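Local coordinates for protein COG0546: Predicted phosphatases (Streptococcus pneumoniae, PDB 2AH5) that is of unknown function but, as a haloacid dehalogenase-like hydrolase, probably acts as a phosphatase, at residues A6-L11 with E155-I160; D12-D17 with L178-G183; L102-T107 with D127-S132; H138-I143 with R171-Q176. All blocks are in the same frame, centred on the assembly; numbering follows the deposited sequence.

All four contacts belong to one Rossmann-like domain. Contacts 1 and 3 are parallel strand pairs of one sheet, with the pairing of strand 6-9 on strand 102-106 between them; their centres are about 10 Å apart. Contact 1 is almost wholly buried and apolar around its ladder; contact 3, at the sheet's outermost pair, has water-linked polar groups at both ends. Contact 2 lies beyond the carboxyl ends of the strands, where one indole N-H and a close glycine approach join two loops. Contact 4, on a helical layer over the sheet, packs alkyl groups without a direct hydrogen bond and has a water-bridged polar side. Gln-176 links it to contact 1 through the strand backbone.

Contact 1: A6-L11 with E155-I160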
loop_
_atom_site.group_PDB
_atom_site.type_symbol
_atom_site.label_atom_id
_atom_site.label_comp_id
_atom_site.label_asym_id
_atom_site.label_seq_id
_atom_site.Cartn_x
_atom_site.Cartn_y
_atom_site.Cartn_z
ATOM N N ALA A 6 -13.985 8.773 8.273
ATOM C CA ALA A 6 -12.721 8.077 8.509
ATOM C C ALA A 6 -12.001 7.888 7.176
ATOM O O ALA A 6 -12.634 7.635 6.144
ATOM C CB ALA A 6 -12.974 6.744 9.156
ATOM N N ILE A 7 -10.688 8.040 7.208
ATOM C CA ILE A 7 -9.883 7.954 5.996
ATOM C C ILE A 7 -8.840 6.835 6.120
ATOM O O ILE A 7 -8.075 6.798 7.101
ATOM C CB ILE A 7 -9.189 9.297 5.667
ATOM C CG1 ILE A 7 -10.214 10.449 5.571
ATOM C CG2 ILE A 7 -8.379 9.149 4.382
ATOM C CD1 ILE A 7 -9.589 11.817 5.186
ATOM N N PHE A 8 -8.852 5.902 5.153
ATOM C CA PHE A 8 -7.913 4.766 5.111
ATOM C C PHE A 8 -6.830 5.045 4.056
ATOM O O PHE A 8 -7.142 5.503 2.960
ATOM C CB PHE A 8 -8.627 3.458 4.705
ATOM C CG PHE A 8 -9.702 2.995 5.663
ATOM C CD1 PHE A 8 -9.858 3.573 6.928
ATOM C CD2 PHE A 8 -10.522 1.915 5.304
ATOM C CE1 PHE A 8 -10.844 3.107 7.816
ATOM C CE2 PHE A 8 -11.501 1.430 6.195
ATOM C CZ PHE A 8 -11.670 2.027 7.436
ATOM N N PHE A 9 -5.589 4.676 4.356
ATOM C CA PHE A 9 -4.489 4.876 3.429
ATOM C C PHE A 9 -3.794 3.551 3.132
ATOM O O PHE A 9 -3.556 2.772 4.064
ATOM C CB PHE A 9 -3.456 5.774 4.069
ATOM C CG PHE A 9 -3.865 7.200 4.149
ATOM C CD1 PHE A 9 -4.606 7.642 5.223
ATOM C CD2 PHE A 9 -3.487 8.087 3.161
ATOM C CE1 PHE A 9 -4.973 8.981 5.313
ATOM C CE2 PHE A 9 -3.837 9.450 3.255
ATOM C CZ PHE A 9 -4.585 9.868 4.328
ATOM N N ASP A 10 -3.478 3.284 1.863
ATOM C CA ASP A 10 -2.455 2.264 1.536
ATOM C C ASP A 10 -1.102 2.855 2.015
ATOM O O ASP A 10 -0.998 4.057 2.229
ATOM C CB ASP A 10 -2.410 1.965 0.014
ATOM C CG ASP A 10 -1.782 0.585 -0.311
ATOM O OD1 ASP A 10 -1.233 -0.092 0.592
ATOM O OD2 ASP A 10 -1.837 0.164 -1.494
ATOM N N LEU A 11 -0.083 2.020 2.186
ATOM C CA LEU A 11 1.212 2.445 2.758
ATOM C C LEU A 11 2.206 2.585 1.626
ATOM O O LEU A 11 2.451 3.682 1.175
ATOM C CB LEU A 11 1.723 1.429 3.798
ATOM C CG LEU A 11 3.009 1.779 4.559
ATOM C CD1 LEU A 11 2.913 3.150 5.233
ATOM C CD2 LEU A 11 3.299 0.687 5.612
ATOM N N GLU A 155 -20.011 3.147 4.200
ATOM C CA GLU A 155 -20.353 4.451 3.658
ATOM C C GLU A 155 -19.558 5.600 4.308
ATOM O O GLU A 155 -19.376 6.670 3.711
ATOM C CB GLU A 155 -21.865 4.657 3.806
ATOM C CG GLU A 155 -22.728 3.650 2.990
ATOM C CD GLU A 155 -22.778 2.179 3.526
ATOM O OE1 GLU A 155 -22.652 1.903 4.730
ATOM O OE2 GLU A 155 -22.968 1.270 2.704
ATOM N N GLN A 156 -19.053 5.356 5.519
ATOM C CA GLN A 156 -18.325 6.358 6.273
ATOM C C GLN A 156 -16.813 6.361 6.011
ATOM O O GLN A 156 -16.103 7.177 6.613
ATOM C CB GLN A 156 -18.499 6.157 7.778
ATOM C CG GLN A 156 -19.884 6.321 8.348
ATOM C CD GLN A 156 -19.841 5.961 9.829
ATOM O OE1 GLN A 156 -20.133 4.830 10.199
ATOM N NE2 GLN A 156 -19.375 6.891 10.661
ATOM N N ALA A 157 -16.316 5.444 5.168
ATOM C CA ALA A 157 -14.876 5.381 4.916
ATOM C C ALA A 157 -14.513 5.610 3.432
ATOM O O ALA A 157 -15.357 5.464 2.535
ATOM C CB ALA A 157 -14.298 4.051 5.414
ATOM N N ILE A 158 -13.252 5.961 3.202
ATOM C CA ILE A 158 -12.693 6.068 1.855
ATOM C C ILE A 158 -11.273 5.541 1.966
ATOM O O ILE A 158 -10.624 5.722 2.999
ATOM C CB ILE A 158 -12.752 7.543 1.313
ATOM C CG1 ILE A 158 -12.224 7.658 -0.136
ATOM C CG2 ILE A 158 -12.039 8.539 2.227
ATOM C CD1 ILE A 158 -12.734 8.953 -0.828
ATOM N N ILE A 159 -10.800 4.847 0.937
ATOM C CA ILE A 159 -9.380 4.449 0.886
ATOM C C ILE A 159 -8.654 5.297 -0.162
ATOM O O ILE A 159 -9.171 5.534 -1.285
ATOM C CB ILE A 159 -9.199 2.930 0.642
ATOM C CG1 ILE A 159 -7.722 2.529 0.756
ATOM C CG2 ILE A 159 -9.838 2.507 -0.724
ATOM C CD1 ILE A 159 -7.512 1.011 0.832
ATOM N N ILE A 160 -7.483 5.793 0.234
ATOM C CA ILE A 160 -6.593 6.527 -0.634
ATOM C C ILE A 160 -5.520 5.525 -1.024
ATOM O O ILE A 160 -4.785 5.033 -0.154
ATOM C CB ILE A 160 -5.988 7.746 0.140
ATOM C CG1 ILE A 160 -7.147 8.665 0.603
ATOM C CG2 ILE A 160 -4.859 8.445 -0.694
ATOM C CD1 ILE A 160 -6.767 10.029 1.227
#
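Phe-8 O draws two donors from strand 157-160: the N-H of Ile-160, with N at 2.8 Å, and the CA-H of Ile-159, with CA at 3.2 Å. Phe-8 N gives back an equally short, nearly straight bond to Ile-158 O (2.8 Å, 166°). Asp-10, just past the strand end, opens a probable DxDx(T/V) pattern; its N carries the ladder on to Ile-160 O (3.0 Å). At the start the pairing is slacker, with the Ala-6 N to Gln-156 O bond bent to 137°. On the sheet face holding Phe-8, CB of Ala-157 stands 3.8 Å above the ring plane, displaced toward the CE2-CZ rim, a CH-pi contact. On the other face the extended tail of Ile-160 (chi2 -172°) takes its CD1 to Ile-7 CG2 (3.7 Å), where the two side chains cross. The same CD1 meets Phe-9 CE2 at 3.6 Å, with Phe-9 and Ile-160 side by side. Strands 6-9 and 157-161 are the central parallel pair of the Rossmann-like sheet, with strand 102-106 on the other flank of strand 6-9; helix 139-149 covers Phe-8, Ala-157 and Ile-159, while helix 89-97 packs on Ile-7 and Phe-9.

Contact 2: D12-D17 with L178-G183; sequences DGTLVD and LAITWG
The indole of Trp-182 meets Thr-14 O at its edge: the oxygen lies in the ring plane, and NE1 donates to it at 2.8 Å with an N-H...O angle of 155°. The bond uses a lone pair of the carbonyl, approached within the carbonyl plane. Over one face of the same indole sits CD1 of Ile-180, 3.4 Å above the plane and over its centre, while Phe-86 joins the ring in an edge-to-face contact. The first torsion of Trp-182 puts CG between the backbone N and the carbonyl carbon (chi1 67°).

Gly-13 O takes a second set of neighbours. Ile-180 CD1 touches it at 3.5 Å, and Gly-183 CA comes as near as 3.1 Å, a CA-H...O contact made possible by the lack of a side chain on that residue. Ile-180 CG1 also passes Thr-14 OG1, 4.1 Å away, as the two side chains cross; the hydroxyl has its hydrogen bond elsewhere, with Asp-162. Within the 12-17 loop, Gly-13 N closes a turn onto Val-16 O at 2.9 Å.

Contact 2 ties this turn to the loop that leaves strand 176-180. Asp-10, Asp-12 and Thr-14 fit the DxDx(T/V) signature of haloacid dehalogenase-like enzymes. The tight turn at 12-15 leading into strand 16-17, paired antiparallel with strand 84-85, is consistent with the squiggle and flap of that fold.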
loop_
_atom_site.group_PDB
_atom_site.type_symbol
_atom_site.label_atom_id
_atom_site.label_comp_id
_atom_site.label_asym_id
_atom_site.label_seq_id
_atom_site.Cartn_x
_atom_site.Cartn_y
_atom_site.Cartn_z
ATOM N N ASP A 12 2.772 1.463 1.173
ATOM C CA ASP A 12 3.688 1.446 0.029
ATOM C C ASP A 12 3.022 2.010 -1.209
ATOM O O ASP A 12 1.890 1.667 -1.507
ATOM C CB ASP A 12 4.114 0.015 -0.295
ATOM C CG ASP A 12 4.774 -0.646 0.846
ATOM O OD1 ASP A 12 5.977 -0.433 1.004
ATOM O OD2 ASP A 12 4.085 -1.353 1.618
ATOM N N GLY A 13 3.717 2.875 -1.928
ATOM C CA GLY A 13 3.209 3.411 -3.178
ATOM C C GLY A 13 2.206 4.530 -3.026
ATOM O O GLY A 13 1.800 5.119 -4.006
ATOM N N THR A 14 1.816 4.829 -1.789
ATOM C CA THR A 14 0.863 5.903 -1.526
ATOM C C THR A 14 1.479 6.922 -0.548
ATOM O O THR A 14 1.778 8.060 -0.929
ATOM C CB THR A 14 -0.464 5.305 -0.979
ATOM O OG1 THR A 14 -1.078 4.507 -1.999
ATOM C CG2 THR A 14 -1.416 6.395 -0.548
ATOM N N LEU A 15 1.704 6.502 0.694
ATOM C CA LEU A 15 2.395 7.337 1.677
ATOM C C LEU A 15 3.910 7.239 1.492
ATOM O O LEU A 15 4.639 8.239 1.606
ATOM C CB LEU A 15 2.012 6.912 3.105
ATOM C CG LEU A 15 0.523 6.999 3.440
ATOM C CD1 LEU A 15 0.195 6.291 4.742
ATOM C CD2 LEU A 15 0.077 8.458 3.490
ATOM N N VAL A 16 4.359 6.028 1.169
ATOM C CA VAL A 16 5.771 5.692 1.280
ATOM C C VAL A 16 6.323 5.284 -0.069
ATOM O O VAL A 16 5.815 4.358 -0.691
ATOM C CB VAL A 16 6.045 4.584 2.355
ATOM C CG1 VAL A 16 7.532 4.255 2.370
ATOM C CG2 VAL A 16 5.603 5.082 3.759
ATOM N N ASP A 17 7.355 5.998 -0.516
ATOM C CA ASP A 17 8.131 5.559 -1.652
ATOM C C ASP A 17 9.129 4.492 -1.205
ATOM O O ASP A 17 10.303 4.783 -0.905
ATOM C CB ASP A 17 8.847 6.729 -2.367
ATOM C CG ASP A 17 9.539 6.279 -3.634
ATOM O OD1 ASP A 17 9.553 5.055 -3.890
ATOM O OD2 ASP A 17 10.062 7.129 -4.378
ATOM N N LEU A 178 -10.348 6.581 -3.613
ATOM C CA LEU A 178 -9.658 7.749 -4.124
ATOM C C LEU A 178 -8.327 7.289 -4.725
ATOM O O LEU A 178 -7.415 6.839 -3.990
ATOM C CB LEU A 178 -9.420 8.755 -2.999
ATOM C CG LEU A 178 -9.019 10.189 -3.415
ATOM C CD1 LEU A 178 -9.332 11.148 -2.287
ATOM C CD2 LEU A 178 -7.571 10.322 -3.866
ATOM N N ALA A 179 -8.226 7.371 -6.052
ATOM C CA ALA A 179 -7.032 6.890 -6.760
ATOM C C ALA A 179 -5.929 7.941 -6.735
ATOM O O ALA A 179 -6.189 9.116 -6.970
ATOM C CB ALA A 179 -7.360 6.524 -8.236
ATOM N N ILE A 180 -4.697 7.504 -6.497
ATOM C CA ILE A 180 -3.554 8.416 -6.582
ATOM C C ILE A 180 -2.565 7.899 -7.611
ATOM O O ILE A 180 -2.409 6.680 -7.775
ATOM C CB ILE A 180 -2.896 8.693 -5.201
ATOM C CG1 ILE A 180 -2.102 7.468 -4.668
ATOM C CG2 ILE A 180 -3.971 9.280 -4.227
ATOM C CD1 ILE A 180 -0.616 7.424 -5.144
ATOM N N THR A 181 -1.920 8.819 -8.327
ATOM C CA THR A 181 -1.127 8.427 -9.492
ATOM C C THR A 181 0.358 8.774 -9.368
ATOM O O THR A 181 1.105 8.616 -10.344
ATOM C CB THR A 181 -1.690 9.060 -10.791
ATOM O OG1 THR A 181 -1.581 10.480 -10.691
ATOM C CG2 THR A 181 -3.165 8.703 -10.993
ATOM N N TRP A 182 0.771 9.275 -8.196
ATOM C CA TRP A 182 2.190 9.581 -7.920
ATOM C C TRP A 182 2.955 8.323 -7.495
ATOM O O TRP A 182 4.171 8.377 -7.232
ATOM C CB TRP A 182 2.339 10.686 -6.856
ATOM C CG TRP A 182 1.883 10.308 -5.472
ATOM C CD1 TRP A 182 2.518 9.463 -4.592
ATOM C CD2 TRP A 182 0.715 10.787 -4.794
ATOM N NE1 TRP A 182 1.806 9.385 -3.413
ATOM C CE2 TRP A 182 0.689 10.175 -3.514
ATOM C CE3 TRP A 182 -0.323 11.659 -5.149
ATOM C CZ2 TRP A 182 -0.338 10.399 -2.592
ATOM C CZ3 TRP A 182 -1.349 11.883 -4.225
ATOM C CH2 TRP A 182 -1.347 11.263 -2.961
ATOM N N GLY A 183 2.241 7.203 -7.414
ATOM C CA GLY A 183 2.784 5.968 -6.840
ATOM C C GLY A 183 3.062 4.875 -7.848
ATOM O O GLY A 183 3.481 5.149 -8.983
#

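Contact 3: L102-T107 with D127-S132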
loop_
_atom_site.group_PDB
_atom_site.type_symbol
_atom_site.label_atom_id
_atom_site.label_comp_id
_atom_site.label_asym_id
_atom_site.label_seq_id
_atom_site.Cartn_x
_atom_site.Cartn_y
_atom_site.Cartn_z
ATOM N N LEU A 102 -7.435 8.892 10.936
ATOM C CA LEU A 102 -6.766 8.234 9.817
ATOM C C LEU A 102 -6.294 6.839 10.194
ATOM O O LEU A 102 -5.854 6.618 11.357
ATOM C CB LEU A 102 -5.524 9.020 9.420
ATOM C CG LEU A 102 -5.651 10.529 9.239
ATOM C CD1 LEU A 102 -4.323 11.114 8.825
ATOM C CD2 LEU A 102 -6.769 10.877 8.245
ATOM N N TYR A 103 -6.352 5.923 9.224
ATOM C CA TYR A 103 -5.936 4.524 9.432
ATOM C C TYR A 103 -5.080 4.072 8.270
ATOM O O TYR A 103 -5.308 4.477 7.105
ATOM C CB TYR A 103 -7.167 3.604 9.534
ATOM C CG TYR A 103 -8.081 4.053 10.635
ATOM C CD1 TYR A 103 -7.828 3.670 11.952
ATOM C CD2 TYR A 103 -9.132 4.940 10.376
ATOM C CE1 TYR A 103 -8.636 4.110 12.990
ATOM C CE2 TYR A 103 -9.977 5.374 11.418
ATOM C CZ TYR A 103 -9.703 4.954 12.715
ATOM O OH TYR A 103 -10.498 5.369 13.752
ATOM N N ILE A 104 -4.083 3.246 8.567
ATOM C CA ILE A 104 -3.452 2.521 7.481
ATOM C C ILE A 104 -4.137 1.160 7.288
ATOM O O ILE A 104 -4.382 0.420 8.266
ATOM C CB ILE A 104 -1.940 2.364 7.725
ATOM C CG1 ILE A 104 -1.265 3.723 7.533
ATOM C CG2 ILE A 104 -1.341 1.351 6.779
ATOM C CD1 ILE A 104 0.092 3.823 8.201
ATOM N N THR A 105 -4.390 0.836 6.015
ATOM C CA THR A 105 -4.925 -0.482 5.572
ATOM C C THR A 105 -4.041 -1.038 4.444
ATOM O O THR A 105 -4.123 -0.588 3.302
ATOM C CB THR A 105 -6.378 -0.383 5.082
ATOM O OG1 THR A 105 -6.484 0.648 4.083
ATOM C CG2 THR A 105 -7.291 -0.087 6.204
ATOM N N THR A 106 -3.148 -1.968 4.790
ATOM C CA THR A 106 -2.141 -2.439 3.853
ATOM C C THR A 106 -2.123 -3.973 3.825
ATOM O O THR A 106 -2.595 -4.614 4.755
ATOM C CB THR A 106 -0.719 -1.919 4.252
ATOM O OG1 THR A 106 0.249 -2.358 3.278
ATOM C CG2 THR A 106 -0.320 -2.404 5.684
ATOM N N THR A 107 -1.566 -4.558 2.763
ATOM C CA THR A 107 -1.367 -6.007 2.774
ATOM C C THR A 107 0.077 -6.351 3.135
ATOM O O THR A 107 0.428 -7.522 3.151
ATOM C CB THR A 107 -1.781 -6.691 1.469
ATOM O OG1 THR A 107 -1.143 -6.029 0.379
ATOM C CG2 THR A 107 -3.298 -6.657 1.295
ATOM N N ASP A 127 -4.832 6.521 13.866
ATOM C CA ASP A 127 -5.546 5.921 15.001
ATOM C C ASP A 127 -5.533 4.397 14.975
ATOM O O ASP A 127 -5.995 3.764 15.926
ATOM C CB ASP A 127 -6.979 6.401 15.057
ATOM C CG ASP A 127 -7.095 7.854 15.508
ATOM O OD1 ASP A 127 -6.066 8.541 15.717
ATOM O OD2 ASP A 127 -8.250 8.296 15.651
ATOM N N GLY A 128 -4.997 3.824 13.894
ATOM C CA GLY A 128 -4.869 2.378 13.759
ATOM C C GLY A 128 -4.039 2.062 12.541
ATOM O O GLY A 128 -4.065 2.800 11.570
ATOM N N ILE A 129 -3.289 0.974 12.614
ATOM C CA ILE A 129 -2.527 0.489 11.494
ATOM C C ILE A 129 -2.834 -1.003 11.376
ATOM O O ILE A 129 -2.571 -1.786 12.310
ATOM C CB ILE A 129 -1.006 0.723 11.677
ATOM C CG1 ILE A 129 -0.689 2.221 11.804
ATOM C CG2 ILE A 129 -0.200 0.022 10.512
ATOM C CD1 ILE A 129 0.792 2.532 11.923
ATOM N N TYR A 130 -3.393 -1.367 10.226
ATOM C CA TYR A 130 -3.897 -2.722 9.942
ATOM C C TYR A 130 -3.178 -3.273 8.715
ATOM O O TYR A 130 -3.201 -2.647 7.652
ATOM C CB TYR A 130 -5.414 -2.670 9.731
ATOM C CG TYR A 130 -6.102 -2.155 10.989
ATOM C CD1 TYR A 130 -6.319 -3.015 12.055
ATOM C CD2 TYR A 130 -6.459 -0.811 11.131
ATOM C CE1 TYR A 130 -6.904 -2.579 13.226
ATOM C CE2 TYR A 130 -7.064 -0.342 12.334
ATOM C CZ TYR A 130 -7.269 -1.256 13.371
ATOM O OH TYR A 130 -7.861 -0.919 14.583
ATOM N N GLY A 131 -2.527 -4.421 8.874
ATOM C CA GLY A 131 -1.852 -5.092 7.737
ATOM C C GLY A 131 -2.349 -6.534 7.619
ATOM O O GLY A 131 -3.349 -6.897 8.241
ATOM N N SER A 132 -1.660 -7.338 6.816
ATOM C CA SER A 132 -2.102 -8.696 6.555
ATOM C C SER A 132 -1.814 -9.576 7.773
ATOM O O SER A 132 -0.858 -9.329 8.515
ATOM C CB SER A 132 -1.411 -9.268 5.328
ATOM O OG SER A 132 -0.024 -9.311 5.537
HETATM O O HOH W 1 -5.735 9.851 13.133
HETATM O O HOH W 2 -9.999 6.069 16.370
HETATM O O HOH W 3 1.948 -9.305 3.915
#
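A beta-alpha-beta unit, strand 102-106, helix 110-119 and strand 128-132, has its two parallel strands joined here, by a ladder in which Tyr-130 N donates to Ile-104 O at 2.8 Å. Ile-104 N in turn reaches Gly-128 O, and Thr-106 N reaches Tyr-130 O at 2.9 Å. Ahead of the ladder Asp-127 N adds a bond to Leu-102 O, 2.7 Å long with an N-H...O angle of 159°. On the face toward helix 110-119, Ile-104 and Ile-129 lie side by side and point the same way, their CD1 atoms 4.0 Å apart. On the other face Tyr-103, its CG set beside the backbone N and anti to the carbonyl carbon (chi1 -57°), brings CD1 to the rim of the Tyr-130 ring, 4.1 Å from CE2 and near that ring's plane. Tyr-130 OH bonds to His-150. Tyr-103 also crosses Asp-127: its CE1 touches Asp-127 CB at 3.5 Å, and the ring stands 84° from the carboxylate plane. Beyond that touch the two polar ends do not meet directly; a single water spans them, 2.8 Å from Tyr-103 OH and donating to Asp-127 OD2 at 2.9 Å.

Contact 4: H138-I143 with R171-Q176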
loop_
_atom_site.group_PDB
_atom_site.type_symbol
_atom_site.label_atom_id
_atom_site.label_comp_id
_atom_site.label_asym_id
_atom_site.label_seq_id
_atom_site.Cartn_x
_atom_site.Cartn_y
_atom_site.Cartn_z
ATOM N N HIS A 138 -6.118 -10.522 2.472
ATOM C CA HIS A 138 -6.128 -9.625 1.304
ATOM C C HIS A 138 -6.684 -8.265 1.652
ATOM O O HIS A 138 -7.187 -8.065 2.750
ATOM C CB HIS A 138 -6.946 -10.220 0.154
ATOM C CG HIS A 138 -6.476 -11.572 -0.267
ATOM N ND1 HIS A 138 -7.256 -12.701 -0.142
ATOM C CD2 HIS A 138 -5.299 -11.981 -0.793
ATOM C CE1 HIS A 138 -6.584 -13.747 -0.593
ATOM N NE2 HIS A 138 -5.397 -13.336 -0.996
ATOM N N LYS A 139 -6.623 -7.347 0.687
ATOM C CA LYS A 139 -7.035 -5.955 0.926
ATOM C C LYS A 139 -8.449 -5.824 1.495
ATOM O O LYS A 139 -8.661 -5.079 2.476
ATOM C CB LYS A 139 -6.839 -5.096 -0.348
ATOM C CG LYS A 139 -6.984 -3.568 -0.174
ATOM C CD LYS A 139 -6.126 -2.985 0.962
ATOM C CE LYS A 139 -4.707 -2.527 0.560
ATOM N NZ LYS A 139 -3.985 -3.348 -0.405
ATOM N N ALA A 140 -9.422 -6.539 0.917
ATOM C CA ALA A 140 -10.800 -6.458 1.437
ATOM C C ALA A 140 -10.907 -6.851 2.926
ATOM O O ALA A 140 -11.621 -6.204 3.695
ATOM C CB ALA A 140 -11.773 -7.316 0.577
ATOM N N ASP A 141 -10.215 -7.925 3.314
ATOM C CA ASP A 141 -10.233 -8.404 4.715
ATOM C C ASP A 141 -9.649 -7.362 5.686
ATOM O O ASP A 141 -10.200 -7.113 6.784
ATOM C CB ASP A 141 -9.455 -9.708 4.811
ATOM C CG ASP A 141 -9.933 -10.737 3.798
ATOM O OD1 ASP A 141 -11.128 -11.090 3.833
ATOM O OD2 ASP A 141 -9.127 -11.149 2.940
ATOM N N VAL A 142 -8.575 -6.709 5.250
ATOM C CA VAL A 142 -7.937 -5.663 6.050
ATOM C C VAL A 142 -8.907 -4.485 6.244
ATOM O O VAL A 142 -9.095 -3.980 7.357
ATOM C CB VAL A 142 -6.593 -5.212 5.388
ATOM C CG1 VAL A 142 -5.952 -4.086 6.177
ATOM C CG2 VAL A 142 -5.620 -6.405 5.284
ATOM N N ILE A 143 -9.556 -4.086 5.158
ATOM C CA ILE A 143 -10.543 -2.999 5.186
ATOM C C ILE A 143 -11.710 -3.383 6.120
ATOM O O ILE A 143 -12.113 -2.584 6.987
ATOM C CB ILE A 143 -11.051 -2.686 3.752
ATOM C CG1 ILE A 143 -9.931 -2.067 2.898
ATOM C CG2 ILE A 143 -12.290 -1.803 3.771
ATOM C CD1 ILE A 143 -10.257 -1.798 1.436
ATOM N N ARG A 171 -14.301 -1.716 -3.657
ATOM C CA ARG A 171 -15.564 -2.093 -4.289
ATOM C C ARG A 171 -16.166 -3.267 -3.525
ATOM O O ARG A 171 -17.372 -3.302 -3.251
ATOM C CB ARG A 171 -15.360 -2.449 -5.766
ATOM C CG ARG A 171 -16.592 -3.139 -6.339
ATOM C CD ARG A 171 -16.530 -3.395 -7.825
ATOM N NE ARG A 171 -17.712 -4.168 -8.203
ATOM C CZ ARG A 171 -18.909 -3.637 -8.449
ATOM N NH1 ARG A 171 -19.089 -2.322 -8.404
ATOM N NH2 ARG A 171 -19.925 -4.424 -8.774
ATOM N N GLU A 172 -15.323 -4.233 -3.183
ATOM C CA GLU A 172 -15.762 -5.408 -2.406
ATOM C C GLU A 172 -16.378 -5.075 -1.044
ATOM O O GLU A 172 -17.287 -5.765 -0.581
ATOM C CB GLU A 172 -14.603 -6.374 -2.221
ATOM C CG GLU A 172 -14.404 -7.278 -3.433
ATOM C CD GLU A 172 -12.967 -7.707 -3.652
ATOM O OE1 GLU A 172 -12.104 -7.359 -2.814
ATOM O OE2 GLU A 172 -12.690 -8.379 -4.686
ATOM N N THR A 173 -15.899 -4.013 -0.412
ATOM C CA THR A 173 -16.287 -3.702 0.966
ATOM C C THR A 173 -17.316 -2.578 1.015
ATOM O O THR A 173 -17.901 -2.310 2.059
ATOM C CB THR A 173 -15.060 -3.269 1.797
ATOM O OG1 THR A 173 -14.388 -2.211 1.113
ATOM C CG2 THR A 173 -14.106 -4.424 2.003
ATOM N N GLY A 174 -17.545 -1.919 -0.116
ATOM C CA GLY A 174 -18.487 -0.804 -0.156
ATOM C C GLY A 174 -17.981 0.564 0.312
ATOM O O GLY A 174 -18.772 1.478 0.532
ATOM N N ILE A 175 -16.669 0.730 0.465
ATOM C CA ILE A 175 -16.165 2.061 0.868
ATOM C C ILE A 175 -15.836 2.858 -0.394
ATOM O O ILE A 175 -15.725 2.290 -1.489
ATOM C CB ILE A 175 -14.916 1.985 1.798
ATOM C CG1 ILE A 175 -13.720 1.384 1.052
ATOM C CG2 ILE A 175 -15.215 1.154 3.086
ATOM C CD1 ILE A 175 -12.390 1.519 1.790
ATOM N N GLN A 176 -15.672 4.168 -0.259
ATOM C CA GLN A 176 -15.306 4.963 -1.421
ATOM C C GLN A 176 -13.813 4.736 -1.750
ATOM O O GLN A 176 -13.058 4.216 -0.927
ATOM C CB GLN A 176 -15.573 6.430 -1.166
ATOM C CG GLN A 176 -17.065 6.837 -1.246
ATOM C CD GLN A 176 -17.230 8.319 -1.105
ATOM O OE1 GLN A 176 -16.492 9.091 -1.724
ATOM N NE2 GLN A 176 -18.176 8.739 -0.269
HETATM O O HOH W 4 -9.242 -7.668 -1.718
#
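Ile-143 and Thr-173 make the tight part of this contact, crossing at about a right angle where helix 139-149 passes the end of helix 164-173. CG2 of Ile-143 presses on both branches of the threonine, with OG1 at 3.4 Å and Thr-173 CG2 at 3.6 Å. Thr-173 OG1 stands between its backbone N and carbonyl carbon (chi1 53°) and bonds to Gly-169 O one turn back, so the hydroxyl is satisfied within its own helix. The methyl CG2 turns to the other helix and touches Ala-140 O at 3.5 Å. Deeper toward the sheet, Ile-143 CG2 meets Ile-175 CD1 at 3.9 Å, and both isoleucines continue onto Phe-8 and Ile-159.

The outer side is looser and polar. Glu-172, extended beyond CG, lays OE1 3.4 Å from Ala-140 CB. A water bridges the two residues: Ala-140 N donates to it at 2.9 Å, and it donates to Glu-172 OE1 at 3.1 Å. That N-H belongs to the first turn after the N-cap residue His-138, so the carboxylate would probably interact favourably with the helix start.

No direct hydrogen bond crosses between the segments. The contact rests on van der Waals packing of alkyl groups and the threonine, with a water-mediated polar link at its outer side, so it has little directional character.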